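Long-range contacts in diguanylate cyclase/phosphodiesterase-domain containing protein (Thermotoga maritima MSB8, PDB 6KHU), which is a putative diguanylate cyclase of the GGDEF family, whose active members make cyclic di-GMP from two molecules of GTP: residues 108-113 / 124-129; 57-62 / 74-79. All coordinates share one frame; numbering follows the deposited sequence.

Contact 1. Residues 108-113 / 124-129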
loop_
_atom_site.group_PDB
_atom_site.type_symbol
_atom_site.label_atom_id
_atom_site.label_comp_id
_atom_site.label_asym_id
_atom_site.label_seq_id
_atom_site.Cartn_x
_atom_site.Cartn_y
_atom_site.Cartn_z
ATOM N N ALA A 108 3.809 -0.001 -7.072
ATOM C CA ALA A 108 4.622 1.206 -6.992
ATOM C C ALA A 108 4.627 1.690 -5.548
ATOM O O ALA A 108 3.735 1.353 -4.765
ATOM C CB ALA A 108 4.098 2.292 -7.939
ATOM N N TYR A 109 5.655 2.462 -5.183
ATOM C CA TYR A 109 5.725 3.003 -3.832
ATOM C C TYR A 109 6.348 4.394 -3.838
ATOM O O TYR A 109 7.118 4.744 -4.736
ATOM C CB TYR A 109 6.498 2.066 -2.875
ATOM C CG TYR A 109 7.976 1.920 -3.173
ATOM C CD1 TYR A 109 8.890 2.860 -2.724
ATOM C CD2 TYR A 109 8.455 0.829 -3.892
ATOM C CE1 TYR A 109 10.243 2.730 -2.989
ATOM C CE2 TYR A 109 9.809 0.689 -4.164
ATOM C CZ TYR A 109 10.694 1.645 -3.707
ATOM O OH TYR A 109 12.039 1.515 -3.965
ATOM N N LYS A 110 5.997 5.183 -2.816
ATOM C CA LYS A 110 6.553 6.512 -2.590
ATOM C C LYS A 110 6.921 6.612 -1.118
ATOM O O LYS A 110 6.090 6.310 -0.258
ATOM C CB LYS A 110 5.553 7.608 -2.953
ATOM C CG LYS A 110 5.265 7.744 -4.432
ATOM C CD LYS A 110 6.346 8.534 -5.126
ATOM C CE LYS A 110 6.101 8.609 -6.632
ATOM N NZ LYS A 110 7.086 9.524 -7.277
ATOM N N SER A 111 8.159 7.005 -0.822
ATOM C CA SER A 111 8.624 7.122 0.558
ATOM C C SER A 111 8.655 8.586 0.979
ATOM O O SER A 111 9.130 9.448 0.231
ATOM C CB SER A 111 10.014 6.505 0.731
ATOM O OG SER A 111 9.990 5.124 0.420
ATOM N N TYR A 112 8.143 8.860 2.165
ATOM C CA TYR A 112 8.242 10.184 2.745
ATOM C C TYR A 112 9.419 10.208 3.705
ATOM O O TYR A 112 9.583 9.274 4.489
ATOM C CB TYR A 112 6.958 10.543 3.506
ATOM C CG TYR A 112 7.050 11.834 4.308
ATOM C CD1 TYR A 112 6.775 13.052 3.711
ATOM C CD2 TYR A 112 7.411 11.830 5.663
ATOM C CE1 TYR A 112 6.858 14.244 4.415
ATOM C CE2 TYR A 112 7.489 13.035 6.393
ATOM C CZ TYR A 112 7.214 14.238 5.747
ATOM O OH TYR A 112 7.283 15.441 6.415
ATOM N N PRO A 113 10.263 11.246 3.715
ATOM C CA PRO A 113 10.209 12.477 2.913
ATOM C C PRO A 113 11.053 12.489 1.633
ATOM O O PRO A 113 11.031 13.505 0.922
ATOM C CB PRO A 113 10.757 13.525 3.886
ATOM C CG PRO A 113 11.820 12.746 4.658
ATOM C CD PRO A 113 11.283 11.334 4.785
ATOM N N LEU A 124 -1.480 11.153 -6.383
ATOM C CA LEU A 124 -1.659 11.256 -7.833
ATOM C C LEU A 124 -0.596 10.471 -8.583
ATOM O O LEU A 124 -0.903 9.745 -9.533
ATOM C CB LEU A 124 -1.615 12.719 -8.279
ATOM C CG LEU A 124 -2.904 13.523 -8.440
ATOM C CD1 LEU A 124 -4.145 12.740 -8.064
ATOM C CD2 LEU A 124 -2.834 14.833 -7.676
ATOM N N ASP A 125 0.662 10.608 -8.168
ATOM C CA ASP A 125 1.747 9.900 -8.839
ATOM C C ASP A 125 1.588 8.389 -8.711
ATOM O O ASP A 125 1.879 7.646 -9.654
ATOM C CB ASP A 125 3.089 10.331 -8.255
ATOM C CG ASP A 125 3.524 11.710 -8.726
ATOM O OD1 ASP A 125 2.879 12.257 -9.643
ATOM O OD2 ASP A 125 4.517 12.248 -8.173
ATOM N N LEU A 126 1.157 7.911 -7.541
ATOM C CA LEU A 126 1.011 6.468 -7.356
ATOM C C LEU A 126 -0.089 5.914 -8.249
ATOM O O LEU A 126 0.085 4.857 -8.867
ATOM C CB LEU A 126 0.728 6.148 -5.887
ATOM C CG LEU A 126 1.965 6.138 -4.996
ATOM C CD1 LEU A 126 1.592 6.420 -3.542
ATOM C CD2 LEU A 126 2.745 4.819 -5.134
ATOM N N GLU A 127 -1.225 6.620 -8.325
ATOM C CA GLU A 127 -2.298 6.277 -9.260
ATOM C C GLU A 127 -1.774 6.097 -10.684
ATOM O O GLU A 127 -2.031 5.073 -11.333
ATOM C CB GLU A 127 -3.373 7.371 -9.245
ATOM C CG GLU A 127 -4.285 7.332 -8.044
ATOM C CD GLU A 127 -5.332 8.437 -8.057
ATOM O OE1 GLU A 127 -5.348 9.256 -9.006
ATOM O OE2 GLU A 127 -6.137 8.490 -7.105
ATOM N N LYS A 128 -1.057 7.101 -11.195
ATOM C CA LYS A 128 -0.522 7.017 -12.554
ATOM C C LYS A 128 0.409 5.830 -12.707
ATOM O O LYS A 128 0.396 5.156 -13.748
ATOM C CB LYS A 128 0.228 8.298 -12.949
ATOM C CG LYS A 128 -0.455 9.639 -12.696
ATOM C CD LYS A 128 -1.968 9.605 -12.873
ATOM C CE LYS A 128 -2.644 10.426 -11.768
ATOM N NZ LYS A 128 -4.092 10.128 -11.593
ATOM N N ALA A 129 1.232 5.557 -11.683
ATOM C CA ALA A 129 2.278 4.546 -11.831
ATOM C C ALA A 129 1.720 3.123 -11.958
ATOM O O ALA A 129 2.375 2.256 -12.551
ATOM C CB ALA A 129 3.243 4.629 -10.656
HETATM O O HOH W 1 5.753 12.083 -5.868
#

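Contact 2. Residues 57-62 / 74-79. With ZN (zinc ion), chain C.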
loop_
_atom_site.group_PDB
_atom_site.type_symbol
_atom_site.label_atom_id
_atom_site.label_comp_id
_atom_site.label_asym_id
_atom_site.label_seq_id
_atom_site.Cartn_x
_atom_site.Cartn_y
_atom_site.Cartn_z
ATOM N N GLU A 57 0.057 -8.716 5.625
ATOM C CA GLU A 57 1.266 -9.302 6.192
ATOM C C GLU A 57 2.353 -8.261 6.427
ATOM O O GLU A 57 3.188 -8.435 7.323
ATOM C CB GLU A 57 1.793 -10.406 5.269
ATOM C CG GLU A 57 2.737 -11.363 5.961
ATOM C CD GLU A 57 3.254 -12.442 5.043
ATOM O OE1 GLU A 57 4.412 -12.864 5.233
ATOM O OE2 GLU A 57 2.496 -12.880 4.141
ATOM N N CYS A 58 2.379 -7.191 5.623
ATOM C CA CYS A 58 3.378 -6.134 5.797
ATOM C C CYS A 58 3.130 -5.259 7.018
ATOM O O CYS A 58 4.012 -4.478 7.387
ATOM C CB CYS A 58 3.408 -5.213 4.578
ATOM S SG CYS A 58 3.682 -6.047 3.018
ATOM N N VAL A 59 1.940 -5.324 7.610
ATOM C CA VAL A 59 1.598 -4.477 8.748
ATOM C C VAL A 59 2.441 -4.895 9.951
ATOM O O VAL A 59 2.316 -6.020 10.447
ATOM C CB VAL A 59 0.095 -4.584 9.051
ATOM C CG1 VAL A 59 -0.253 -4.021 10.436
ATOM C CG2 VAL A 59 -0.711 -3.892 7.956
ATOM N N ARG A 60 3.300 -3.987 10.430
ATOM C CA ARG A 60 4.156 -4.267 11.582
ATOM C C ARG A 60 3.643 -3.674 12.886
ATOM O O ARG A 60 3.870 -4.255 13.951
ATOM C CB ARG A 60 5.577 -3.730 11.375
ATOM C CG ARG A 60 6.151 -3.781 9.985
ATOM C CD ARG A 60 7.484 -3.005 9.976
ATOM N NE ARG A 60 8.107 -3.009 11.302
ATOM C CZ ARG A 60 8.253 -1.933 12.080
ATOM N NH1 ARG A 60 7.821 -0.751 11.673
ATOM N NH2 ARG A 60 8.821 -2.039 13.276
ATOM N N VAL A 61 2.997 -2.516 12.844
ATOM C CA VAL A 61 2.446 -1.906 14.054
ATOM C C VAL A 61 1.009 -1.526 13.773
ATOM O O VAL A 61 0.599 -1.424 12.601
ATOM C CB VAL A 61 3.302 -0.698 14.515
ATOM C CG1 VAL A 61 4.722 -1.162 14.829
ATOM C CG2 VAL A 61 3.326 0.397 13.442
ATOM N N PRO A 62 0.183 -1.352 14.811
ATOM C CA PRO A 62 -1.260 -1.152 14.580
ATOM C C PRO A 62 -1.618 0.041 13.697
ATOM O O PRO A 62 -2.672 0.009 13.044
ATOM C CB PRO A 62 -1.814 -0.989 16.001
ATOM C CG PRO A 62 -0.878 -1.783 16.851
ATOM C CD PRO A 62 0.484 -1.536 16.245
ATOM N N PHE A 74 -5.307 -1.797 -4.219
ATOM C CA PHE A 74 -5.087 -1.660 -2.789
ATOM C C PHE A 74 -4.022 -0.605 -2.528
ATOM O O PHE A 74 -3.133 -0.374 -3.356
ATOM C CB PHE A 74 -4.624 -2.969 -2.152
ATOM C CG PHE A 74 -5.703 -3.991 -1.995
ATOM C CD1 PHE A 74 -6.571 -3.938 -0.917
ATOM C CD2 PHE A 74 -5.826 -5.032 -2.909
ATOM C CE1 PHE A 74 -7.565 -4.909 -0.756
ATOM C CE2 PHE A 74 -6.815 -6.007 -2.759
ATOM C CZ PHE A 74 -7.685 -5.941 -1.682
ATOM N N ALA A 75 -4.102 0.008 -1.353
ATOM C CA ALA A 75 -3.032 0.853 -0.859
ATOM C C ALA A 75 -2.596 0.365 0.516
ATOM O O ALA A 75 -3.343 -0.314 1.230
ATOM C CB ALA A 75 -3.454 2.327 -0.813
ATOM N N LEU A 76 -1.360 0.705 0.864
ATOM C CA LEU A 76 -0.746 0.328 2.124
ATOM C C LEU A 76 0.206 1.439 2.526
ATOM O O LEU A 76 0.932 1.975 1.677
ATOM C CB LEU A 76 0.024 -0.995 2.002
ATOM C CG LEU A 76 1.074 -1.345 3.060
ATOM C CD1 LEU A 76 0.402 -1.886 4.339
ATOM C CD2 LEU A 76 2.074 -2.373 2.504
ATOM N N PHE A 77 0.211 1.788 3.808
ATOM C CA PHE A 77 1.328 2.571 4.313
ATOM C C PHE A 77 1.919 1.900 5.541
ATOM O O PHE A 77 1.197 1.296 6.337
ATOM C CB PHE A 77 0.947 4.050 4.586
ATOM C CG PHE A 77 -0.058 4.274 5.697
ATOM C CD1 PHE A 77 0.348 4.338 7.025
ATOM C CD2 PHE A 77 -1.397 4.508 5.395
ATOM C CE1 PHE A 77 -0.562 4.584 8.032
ATOM C CE2 PHE A 77 -2.325 4.761 6.405
ATOM C CZ PHE A 77 -1.906 4.799 7.725
ATOM N N VAL A 78 3.246 1.994 5.662
ATOM C CA VAL A 78 4.028 1.340 6.702
ATOM C C VAL A 78 4.929 2.400 7.341
ATOM O O VAL A 78 5.772 3.002 6.664
ATOM C CB VAL A 78 4.859 0.163 6.145
ATOM C CG1 VAL A 78 3.944 -0.975 5.696
ATOM C CG2 VAL A 78 5.697 0.598 4.955
ATOM N N ILE A 79 4.738 2.646 8.625
ATOM C CA ILE A 79 5.470 3.729 9.263
ATOM C C ILE A 79 6.888 3.265 9.574
ATOM O O ILE A 79 7.156 2.073 9.792
ATOM C CB ILE A 79 4.737 4.224 10.524
ATOM C CG1 ILE A 79 4.894 3.211 11.647
ATOM C CG2 ILE A 79 3.241 4.497 10.225
ATOM C CD1 ILE A 79 5.946 3.605 12.663
HETATM ZN ZN ZN C . 4.752 -14.407 3.975
HETATM O O HOH W 2 5.810 -0.327 10.375
#

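Contact 1. Residues 108-113 / 124-129
On the edge strand 105-112, A108 and K110 face helix 119-130, where they meet D125, L126 and A129. CB of A108 sits 3.7 Å from CB of A129 and 4.0 Å from CD2 of L126. The side chains of K110 and L126 run past each other in opposite directions, their CG atoms 3.7 Å apart. At chi2 of -81° the lysine chain bends, and farther out its CE lies 3.8 Å from CB of D125. The helix follows the strand and turns back on it; the axes of 108-112 and 124-129 are 161° apart and approach to 8.3 Å, an antiparallel strand-helix pair that covers one face of the sheet at its margin. L126 also reaches I32 and F34 on the adjoining strand 30-37, while Y109 points the other way, onto helix 86-100. The charged tips are less tightly joined: NZ of K110 and OD2 of D125 form a long salt bridge of 3.9 Å, with a water hydrogen-bonded to both, and K121 also pairs with the carboxylate. An alanine in place of K110 would probably leave a gap beside CG of L126 and deprive OD2 of D125 of the long salt bridge and water link.

Contact 2. Residues 57-62 / 74-79
C58 and L76 lie one against the other, with CD2 of the leucine 3.8 Å from CB and 4.0 Å from SG of the cysteine. The other leucine branch, CD1, is directed to V59, whose CG2 is 4.3 Å away, so L76 divides its two methyls between C58 and V59. The next inward-pointing residue of the strand, V78, brings CG1 to 3.9 Å from the carbonyl O of C58. Farther along, V61 and I79 cross at about a right angle. The first torsion of I79 (chi1 74°) sets CG1 between the backbone N and carbonyl carbon, and this atom lies 3.7 Å from CG2 of V61. Beside that pair the guanidinium of R60 presents its edge to the carbonyl O of I79, with NH1 at 3.5 Å; a water donates a hydrogen bond to the same oxygen. The strand belongs to the hairpin 65-68/73-79, which in GGDEF domains carries the signature sequence. D64 ties the two segments together, accepting from the backbone N of R60 and V61 and from that of I79. Apolar contacts thus fill the inner part, whereas polar groups near D64 probably fix the course of the loop at its outer end.

Both contacts rest on the same mixed sheet, with strand 30-37 lying between 73-79 of contact 2 and 105-112 of contact 1. They use opposite faces of it: L126 in contact 1 touches I32 and F34, whereas L76 and V78 in contact 2 touch F33, and V78 also T31. Their centres are 15 Å apart, and the nearest atoms, about 7 Å from one another, do not touch. Zinc marks the outer side of contact 2, where E57 and H96 bind the ion, OE1 of E57 at 2.0 Å from the metal. The side chain of D125 in contact 1 is about 10 Å from a bound zinc ion at a different position.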